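Local atomic coordinates of nitrogenase molybdenum-iron protein alpha chain (Clostridium pasteurianum, PDB entry 4WES), a protein that forms, with the beta chain, the nitrogenase component that carries the iron-molybdenum cofactor and reduces dinitrogen to ammonium. Residues Q261-I266 and S425-M430. Numbering follows the deposited sequence.
Sequences QCHRSI and SSYGGM. With ICS (iron-sulfur-molybdenum cluster with interstitial carbon), chain F.
A buried meeting of two aromatic rings, His263 against Tyr427, joins the first turn of helix 263-277 to the loop that leads into helix 430-433. Tyr427 presents the CD2 side of its ring over one face of the imidazole, and its CD2 comes within 3.5 Å of His263 CG. The ring planes are inclined at 41° and the centroids lie 4.9 Å apart, an oblique pairing, neither stacked nor edge-to-face. On His263 CG stands trans to the main-chain N (chi1 174°), and Tyr427 takes the same orientation, which sends each ring out to meet the other. His263 ND1 is hydrogen-bonded to Asp374 and NE2 to Arg378; gripped at both nitrogens, the imidazole is held in its rotation. A water links the segments too, accepting from His263 N at 3.2 Å and lying 3.2 Å from Tyr427 OH, which is also hydrogen-bonded to His349. The helix start illustrates N-capping by a metal-bound thiolate: Cys262, just after strand 257-260 of a parallel sheet, takes the N-cap position, and its SG accepts from Ser265 N at 3.4 Å with an N-H...S angle of 161°. The same SG binds iron FE1 of the iron-molybdenum cofactor at 2.3 Å. The Ser265 amide and the positive end of the helix probably both help to stabilise negative charge on the sulfur. Ser265 OG, hydrogen-bonded to Tyr216, lies 3.7 Å from cluster sulfide S2A.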
ATOM      1  N   GLN A 261      33.560  25.683  -6.978  1.00  9.12           N
ATOM      2  CA  GLN A 261      33.253  24.574  -6.075  1.00  9.25           C
ATOM      3  C   GLN A 261      33.820  23.263  -6.657  1.00  8.88           C
ATOM      4  O   GLN A 261      34.726  22.697  -6.081  1.00 10.91           O
ATOM      5  CB  GLN A 261      31.738  24.483  -5.813  1.00  8.51           C
ATOM      6  CG  GLN A 261      31.304  23.322  -4.911  1.00  8.76           C
ATOM      7  CD  GLN A 261      31.834  23.435  -3.518  1.00  9.71           C
ATOM      8  OE1 GLN A 261      31.757  24.509  -2.910  1.00  9.98           O
ATOM      9  NE2 GLN A 261      32.329  22.326  -2.977  1.00  9.73           N
ATOM     10  N   CYS A 262      33.305  22.841  -7.800  1.00  8.87           N
ATOM     11  CA  CYS A 262      33.881  21.705  -8.502  1.00  8.78           C
ATOM     12  C   CYS A 262      34.981  22.190  -9.446  1.00  9.21           C
ATOM     13  O   CYS A 262      34.683  22.753 -10.519  1.00  9.86           O
ATOM     14  CB  CYS A 262      32.834  20.941  -9.314  1.00  8.23           C
ATOM     15  SG  CYS A 262      33.634  19.637 -10.230  1.00  8.76           S
ATOM     16  N   HIS A 263      36.240  22.005  -9.055  1.00  8.71           N
ATOM     17  CA  HIS A 263      37.324  22.417  -9.929  1.00  9.37           C
ATOM     18  C   HIS A 263      37.310  21.685 -11.262  1.00  9.32           C
ATOM     19  O   HIS A 263      37.469  22.287 -12.334  1.00  9.79           O
ATOM     20  CB  HIS A 263      38.673  22.228  -9.228  1.00 10.15           C
ATOM     21  CG  HIS A 263      39.843  22.504 -10.109  1.00  9.45           C
ATOM     22  ND1 HIS A 263      40.549  21.506 -10.752  1.00 10.57           N
ATOM     23  CD2 HIS A 263      40.432  23.673 -10.477  1.00 10.33           C
ATOM     24  CE1 HIS A 263      41.515  22.061 -11.469  1.00 11.31           C
ATOM     25  NE2 HIS A 263      41.463  23.378 -11.333  1.00 11.41           N
ATOM     26  N   ARG A 264      37.175  20.357 -11.230  1.00  8.76           N
ATOM     27  CA  ARG A 264      37.359  19.571 -12.420  1.00  8.81           C
ATOM     28  C   ARG A 264      36.407  19.987 -13.546  1.00  9.35           C
ATOM     29  O   ARG A 264      36.815  20.107 -14.702  1.00  9.55           O
ATOM     30  CB  ARG A 264      37.163  18.067 -12.080  1.00  9.04           C
ATOM     31  CG  ARG A 264      37.328  17.100 -13.230  1.00  9.33           C
ATOM     32  CD  ARG A 264      38.729  16.991 -13.794  1.00 10.36           C
ATOM     33  NE  ARG A 264      39.060  18.030 -14.769  1.00  9.96           N
ATOM     34  CZ  ARG A 264      40.152  18.771 -14.796  1.00  9.96           C
ATOM     35  NH1 ARG A 264      41.025  18.783 -13.810  1.00 10.98           N
ATOM     36  NH2 ARG A 264      40.320  19.592 -15.825  1.00 11.13           N
ATOM     37  N   SER A 265      35.111  20.151 -13.222  1.00  8.46           N
ATOM     38  CA  SER A 265      34.142  20.323 -14.276  1.00  8.63           C
ATOM     39  C   SER A 265      34.095  21.730 -14.858  1.00  8.08           C
ATOM     40  O   SER A 265      33.611  21.891 -15.979  1.00  9.64           O
ATOM     41  CB  SER A 265      32.721  19.976 -13.816  1.00  8.72           C
ATOM     42  OG  SER A 265      32.242  20.901 -12.841  1.00  8.77           O
ATOM     43  N   ILE A 266      34.589  22.740 -14.124  1.00  8.69           N
ATOM     44  CA  ILE A 266      34.329  24.129 -14.511  1.00  9.25           C
ATOM     45  C   ILE A 266      35.560  24.978 -14.606  1.00  9.94           C
ATOM     46  O   ILE A 266      35.467  26.181 -14.942  1.00 10.13           O
ATOM     47  CB  ILE A 266      33.287  24.804 -13.551  1.00  9.24           C
ATOM     48  CG1 ILE A 266      32.376  25.814 -14.253  1.00 10.18           C
ATOM     49  CG2 ILE A 266      33.960  25.328 -12.308  1.00  9.42           C
ATOM     50  CD1 ILE A 266      31.489  25.206 -15.326  1.00 11.41           C
ATOM     51  N   SER A 425      42.894  31.905  -8.180  1.00 13.01           N
ATOM     52  CA  SER A 425      43.322  31.142  -9.358  1.00 15.96           C
ATOM     53  C   SER A 425      44.214  29.984  -8.977  1.00 15.52           C
ATOM     54  O   SER A 425      45.183  29.701  -9.649  1.00 20.54           O
ATOM     55  CB  SER A 425      43.988  32.091 -10.367  1.00 19.65           C
ATOM     56  OG  SER A 425      43.102  33.180 -10.616  1.00 23.80           O
ATOM     57  N   SER A 426      43.861  29.287  -7.903  1.00 14.07           N
ATOM     58  CA  SER A 426      44.687  28.183  -7.456  1.00 16.10           C
ATOM     59  C   SER A 426      43.828  27.120  -6.810  1.00 13.92           C
ATOM     60  O   SER A 426      42.669  27.347  -6.434  1.00 15.74           O
ATOM     61  CB  SER A 426      45.773  28.677  -6.533  1.00 24.35           C
ATOM     62  OG  SER A 426      45.220  29.186  -5.378  1.00 22.96           O
ATOM     63  N   TYR A 427      44.383  25.905  -6.729  1.00 13.79           N
ATOM     64  CA  TYR A 427      43.728  24.767  -6.077  1.00 12.59           C
ATOM     65  C   TYR A 427      44.818  23.827  -5.660  1.00 12.05           C
ATOM     66  O   TYR A 427      45.542  23.307  -6.517  1.00 14.58           O
ATOM     67  CB  TYR A 427      42.779  24.072  -7.033  1.00 13.16           C
ATOM     68  CG  TYR A 427      42.061  22.827  -6.506  1.00 11.37           C
ATOM     69  CD1 TYR A 427      41.651  22.731  -5.181  1.00 11.63           C
ATOM     70  CD2 TYR A 427      41.781  21.769  -7.347  1.00 12.23           C
ATOM     71  CE1 TYR A 427      40.966  21.626  -4.733  1.00 13.15           C
ATOM     72  CE2 TYR A 427      41.092  20.651  -6.902  1.00 11.79           C
ATOM     73  CZ  TYR A 427      40.692  20.576  -5.594  1.00 12.41           C
ATOM     74  OH  TYR A 427      39.954  19.480  -5.168  1.00 15.29           O
ATOM     75  N   GLY A 428      44.945  23.604  -4.357  1.00 13.91           N
ATOM     76  CA  GLY A 428      46.024  22.757  -3.841  1.00 16.14           C
ATOM     77  C   GLY A 428      45.881  21.279  -4.088  1.00 13.04           C
ATOM     78  O   GLY A 428      46.856  20.550  -3.958  1.00 13.59           O
ATOM     79  N   GLY A 429      44.663  20.808  -4.359  1.00 13.33           N
ATOM     80  CA  GLY A 429      44.426  19.407  -4.647  1.00 12.28           C
ATOM     81  C   GLY A 429      44.162  18.582  -3.404  1.00 12.23           C
ATOM     82  O   GLY A 429      44.373  19.019  -2.260  1.00 13.04           O
ATOM     83  N   MET A 430      43.688  17.368  -3.616  1.00 10.85           N
ATOM     84  CA  MET A 430      43.220  16.524  -2.516  1.00 11.81           C
ATOM     85  C   MET A 430      44.336  15.976  -1.645  1.00 11.42           C
ATOM     86  O   MET A 430      44.189  15.910  -0.428  1.00 12.32           O
ATOM     87  CB  MET A 430      42.378  15.400  -3.097  1.00 10.95           C
ATOM     88  CG  MET A 430      41.818  14.447  -2.038  1.00 11.48           C
ATOM     89  SD  MET A 430      40.529  13.363  -2.661  1.00 10.91           S
ATOM     90  CE  MET A 430      41.482  12.211  -3.657  1.00 12.49           C
TER
HETATM   91 FE1  ICS F 602      32.034  18.012 -10.289  1.00  8.52          FE
HETATM   92 MO1  ICS F 602      28.365  12.117  -9.853  1.00  7.47          MO
HETATM   93 FE2  ICS F 602      31.219  15.866 -11.631  1.00  8.08          FE
HETATM   94 FE3  ICS F 602      29.597  17.012  -9.841  1.00  8.15          FE
HETATM   95 FE4  ICS F 602      31.785  15.732  -9.041  1.00  8.18          FE
HETATM   96 FE5  ICS F 602      30.447  13.529  -8.893  1.00  7.79          FE
HETATM   97 FE6  ICS F 602      29.836  13.699 -11.447  1.00  7.80          FE
HETATM   98 FE7  ICS F 602      28.279  14.788  -9.686  1.00  7.73          FE
HETATM   99  CX  ICS F 602      30.238  15.121 -10.063  1.00  8.35           C
HETATM  100  S1A ICS F 602      33.281  16.127 -10.740  1.00  8.76           S
HETATM  101  S1B ICS F 602      30.620  11.881 -10.425  1.00  7.90           S
HETATM  102  S2A ICS F 602      30.348  17.957 -11.788  1.00  8.61           S
HETATM  103  S2B ICS F 602      30.812  14.413 -13.266  1.00  8.23           S
HETATM  104  S3A ICS F 602      32.205  14.086  -7.594  1.00  8.42           S
HETATM  105  S3B ICS F 602      27.615  13.650 -11.503  1.00  7.64           S
HETATM  106  S4A ICS F 602      31.019  17.739  -8.232  1.00  8.70           S
HETATM  107  S4B ICS F 602      28.431  13.442  -7.924  1.00  7.77           S
HETATM  108  S5A ICS F 602      27.419  16.796  -9.392  1.00  8.36           S
HETATM  109  O   HOH W   1      37.158  20.150  -6.596  1.00 12.65           O